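Hypothetical protein (Bacteroides uniformis, PDB 4QE0) is of unknown function and belongs to the DUF5043 family, its chain built around a six-stranded antiparallel sheet with helices. Local coordinates at residues T23-D27 with G28-Q32; S81-A84 with D85-V88. All coordinates share one frame; numbering follows the deposited sequence.

Contact 1: T23-D27 with G28-Q32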
# COMPACT_ATOMS: atom_id res chain seq x y z
N THR A 23 -4.66 -27.29 5.18
CA THR A 23 -4.71 -26.64 3.88
C THR A 23 -6.01 -25.88 3.76
O THR A 23 -7.07 -26.41 4.08
CB THR A 23 -4.58 -27.71 2.78
OG1 THR A 23 -3.36 -28.46 3.02
CG2 THR A 23 -4.49 -27.08 1.43
N PHE A 24 -5.93 -24.63 3.30
CA PHE A 24 -7.10 -23.79 3.07
C PHE A 24 -7.31 -23.60 1.57
O PHE A 24 -6.61 -22.82 0.94
CB PHE A 24 -6.95 -22.42 3.73
CG PHE A 24 -6.90 -22.48 5.23
CD1 PHE A 24 -8.07 -22.47 5.96
CD2 PHE A 24 -5.69 -22.55 5.90
CE1 PHE A 24 -8.03 -22.55 7.33
CE2 PHE A 24 -5.65 -22.63 7.28
CZ PHE A 24 -6.82 -22.62 7.99
N GLU A 25 -8.28 -24.32 1.02
CA GLU A 25 -8.65 -24.18 -0.39
C GLU A 25 -9.82 -23.22 -0.48
O GLU A 25 -10.91 -23.53 -0.02
CB GLU A 25 -9.03 -25.54 -0.99
CG GLU A 25 -7.86 -26.51 -1.13
CD GLU A 25 -8.28 -27.86 -1.68
OE1 GLU A 25 -8.91 -28.63 -0.93
OE2 GLU A 25 -7.97 -28.16 -2.86
N VAL A 26 -9.57 -22.06 -1.05
CA VAL A 26 -10.53 -21.00 -1.19
C VAL A 26 -10.73 -20.78 -2.69
O VAL A 26 -10.02 -21.36 -3.52
CB VAL A 26 -9.98 -19.76 -0.45
CG1 VAL A 26 -10.56 -18.44 -0.94
CG2 VAL A 26 -10.21 -19.94 1.04
N ASP A 27 -11.73 -19.97 -3.05
CA ASP A 27 -11.95 -19.61 -4.44
C ASP A 27 -10.76 -18.85 -4.98
O ASP A 27 -10.54 -17.70 -4.62
CB ASP A 27 -13.20 -18.73 -4.62
CG ASP A 27 -14.51 -19.52 -4.59
OD1 ASP A 27 -14.49 -20.77 -4.48
OD2 ASP A 27 -15.58 -18.89 -4.67
N GLY A 28 -10.00 -19.51 -5.85
CA GLY A 28 -8.94 -18.83 -6.58
C GLY A 28 -7.55 -19.15 -6.10
O GLY A 28 -6.58 -18.87 -6.80
N TYR A 29 -7.42 -19.72 -4.90
CA TYR A 29 -6.10 -19.97 -4.35
C TYR A 29 -6.15 -20.95 -3.19
O TYR A 29 -7.21 -21.17 -2.60
CB TYR A 29 -5.42 -18.65 -3.92
CG TYR A 29 -6.13 -17.84 -2.85
CD1 TYR A 29 -7.09 -16.89 -3.17
CD2 TYR A 29 -5.84 -18.03 -1.50
CE1 TYR A 29 -7.73 -16.15 -2.19
CE2 TYR A 29 -6.47 -17.29 -0.52
CZ TYR A 29 -7.40 -16.35 -0.86
OH TYR A 29 -8.04 -15.64 0.13
N THR A 30 -5.01 -21.55 -2.90
CA THR A 30 -4.85 -22.45 -1.78
C THR A 30 -3.67 -22.01 -0.91
O THR A 30 -2.60 -21.75 -1.42
CB THR A 30 -4.61 -23.89 -2.26
OG1 THR A 30 -5.69 -24.29 -3.08
CG2 THR A 30 -4.51 -24.83 -1.08
N TYR A 31 -3.91 -21.92 0.40
CA TYR A 31 -2.86 -21.64 1.37
C TYR A 31 -2.60 -22.86 2.23
O TYR A 31 -3.52 -23.60 2.59
CB TYR A 31 -3.24 -20.45 2.27
CG TYR A 31 -2.62 -19.14 1.85
CD1 TYR A 31 -2.78 -18.64 0.55
CD2 TYR A 31 -1.87 -18.39 2.73
CE1 TYR A 31 -2.22 -17.43 0.16
CE2 TYR A 31 -1.31 -17.18 2.35
CZ TYR A 31 -1.48 -16.71 1.07
OH TYR A 31 -0.90 -15.51 0.70
N GLN A 32 -1.34 -23.04 2.56
CA GLN A 32 -0.89 -24.07 3.48
C GLN A 32 -0.56 -23.40 4.80
O GLN A 32 0.09 -22.35 4.84
CB GLN A 32 0.36 -24.76 2.93
CG GLN A 32 0.90 -25.88 3.81
CD GLN A 32 -0.11 -26.99 4.01
OE1 GLN A 32 -0.89 -27.29 3.09
NE2 GLN A 32 -0.16 -27.56 5.21
O HOH W 1 -1.79 -29.96 5.42
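A beta hairpin with a two-residue loop joins Thr23-Val26 to Tyr29-Gln32 through a type II turn, with Asp27 and Gly28 at its corners; Gly28 takes the positive phi (106°) of the third position of such a turn. Phe24 and Tyr31 form a hydrogen-bonded pair: Phe24 N gives a nearly straight bond to Tyr31 O (2.7 Å), and Tyr31 N returns one to Phe24 O (2.9 Å). Next to the turn, Val26 N binds Tyr29 O at 3.0 Å, whereas the reverse bond from Tyr29 N to Val26 O is weak. On the face these two residues share, Val26 CG1 lies over the Tyr29 ring, 4.1 Å from its centroid, a CH-pi contact. The ring gets there because Tyr29 CG sits between its own N and carbonyl carbon (chi1 61°). On the other face, the methyls Thr23 CG2 and Thr30 CG2 press together at 3.4 Å, tighter than usual. Thr23 OG1 donates to Gln32 OE1 (2.7 Å), tilted 18° from the carbonyl plane, and a water bridges the same hydroxyl to Gln32 NE2. Strand 22-26 is outermost in the sheet of this chain; strand 41-45 pairs with the other edge of strand 29-36, Gln32 bonding through its backbone to Tyr45. Helix 136-143 lies against the aromatic face: Leu136 touches Phe24, Val26 and Tyr31, and Glu143 hydrogen-bonds the Tyr31 hydroxyl.

Contact 2: S81-A84 with D85-V88. With GOL (glycerol), chain D.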
# COMPACT_ATOMS: atom_id res chain seq x y z
N SER A 81 10.95 0.35 0.10
CA SER A 81 10.94 -0.19 1.46
C SER A 81 9.71 0.26 2.24
O SER A 81 9.06 -0.55 2.93
CB SER A 81 12.18 0.25 2.25
OG SER A 81 13.33 -0.23 1.61
N GLN A 82 9.39 1.54 2.13
CA GLN A 82 8.27 2.08 2.87
C GLN A 82 6.97 1.62 2.26
O GLN A 82 5.97 1.44 2.97
CB GLN A 82 8.34 3.60 2.92
CG GLN A 82 9.51 4.08 3.76
CD GLN A 82 9.57 5.59 3.89
OE1 GLN A 82 8.96 6.31 3.11
NE2 GLN A 82 10.35 6.07 4.85
N GLN A 83 6.97 1.40 0.95
CA GLN A 83 5.75 0.90 0.31
C GLN A 83 5.41 -0.52 0.77
O GLN A 83 4.23 -0.84 0.95
CB GLN A 83 5.86 1.01 -1.21
CG GLN A 83 4.59 0.66 -1.98
CD GLN A 83 3.45 1.63 -1.83
OE1 GLN A 83 3.55 2.68 -1.19
NE2 GLN A 83 2.32 1.28 -2.46
N ALA A 84 6.43 -1.36 0.96
CA ALA A 84 6.21 -2.71 1.49
C ALA A 84 5.59 -2.66 2.87
O ALA A 84 4.61 -3.37 3.15
CB ALA A 84 7.51 -3.49 1.52
N ASP A 85 6.10 -1.79 3.72
CA ASP A 85 5.54 -1.57 5.06
C ASP A 85 4.09 -1.07 4.97
O ASP A 85 3.20 -1.53 5.70
CB ASP A 85 6.44 -0.55 5.75
CG ASP A 85 6.05 -0.26 7.17
OD1 ASP A 85 5.03 0.43 7.35
OD2 ASP A 85 6.79 -0.69 8.09
N PHE A 86 3.86 -0.14 4.06
CA PHE A 86 2.52 0.40 3.87
C PHE A 86 1.52 -0.68 3.43
O PHE A 86 0.38 -0.73 3.91
CB PHE A 86 2.54 1.55 2.87
CG PHE A 86 1.17 2.13 2.64
CD1 PHE A 86 0.52 2.79 3.68
CD2 PHE A 86 0.52 1.95 1.44
CE1 PHE A 86 -0.75 3.31 3.50
CE2 PHE A 86 -0.76 2.47 1.26
CZ PHE A 86 -1.39 3.15 2.29
N ILE A 87 1.92 -1.53 2.49
CA ILE A 87 1.06 -2.61 2.01
C ILE A 87 0.62 -3.51 3.16
O ILE A 87 -0.57 -3.84 3.30
CB ILE A 87 1.77 -3.44 0.92
CG1 ILE A 87 1.82 -2.62 -0.37
CG2 ILE A 87 1.08 -4.79 0.74
CD1 ILE A 87 2.79 -3.13 -1.40
N VAL A 88 1.57 -3.85 4.02
CA VAL A 88 1.24 -4.67 5.18
C VAL A 88 0.27 -3.94 6.11
O VAL A 88 -0.76 -4.49 6.51
CB VAL A 88 2.50 -5.09 5.93
CG1 VAL A 88 2.15 -5.74 7.27
CG2 VAL A 88 3.29 -6.03 5.06
C1 GOL D . 6.68 4.86 6.41
O1 GOL D . 6.34 5.91 7.32
C2 GOL D . 5.42 4.03 6.15
O2 GOL D . 5.67 2.71 5.65
C3 GOL D . 4.55 4.72 5.13
O3 GOL D . 3.31 4.01 5.09
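Residues 81-84 and 85-88 are consecutive turns of helix 78-90, joined by four i to i+4 backbone bonds. Phe86 N to Gln82 O and Ile87 N to Gln83 O both measure 2.9 Å, Val88 N to Ala84 O is longer at 3.2 Å, and Asp85 N to Ser81 O is weak. Side chains add lighter contacts along the same turns. Ile87 CG1 stands 3.3 Å from Gln83 O, covering the carbonyl that its own backbone N binds. Gln83 and Phe86 lie side by side and point the same way, OE1 coming obliquely to ring carbon CD2 with amide and ring planes 37° apart; the bend of the glutamine at chi2 (69°) brings its amide alongside the ring, and Gln149 pairs with NE2. A glycerol, probably from the crystallisation liquor, occupies the flank lined by Gln82, Asp85 and Phe86. Its O2 is 2.9 Å from Asp85 OD1 and 3.0 Å from Gln82 O, and its O3 approaches Phe86 CD1 obliquely at 3.4 Å. Asp85 CG is anti to the backbone N (chi1 -177°), which turns the carboxylate to this flank. Leu176 O, outside the two segments, also hydrogen-bonds the glycerol. O2 thus lies within hydrogen-bonding distance of both a carboxylate and a main-chain carbonyl that already accepts from Phe86 N, and this surface of carbonyl, carboxylate and aromatic ring can evidently accommodate a small polyol; whether a natural ligand uses it is unknown.

How the contacts relate
From the N terminus the chain first meets contact 1, where the turn at Asp27 and Gly28 reverses strand 22-26 into strand 29-36 and closes a tight two-residue loop. Strand 41-45 then follows, and the chain later enters helix 78-90, where contact 2 lies. Both contacts are local, each between adjoining segments, and they come in series: neither nests within nor crosses the other. Their centres are 25 Å apart, on opposite sides of the centre of the chain, and their nearest atoms remain about 11 Å from each other. Contact 1 thus pairs two strands at one margin of the sheet, whereas contact 2 joins successive turns within a single helix.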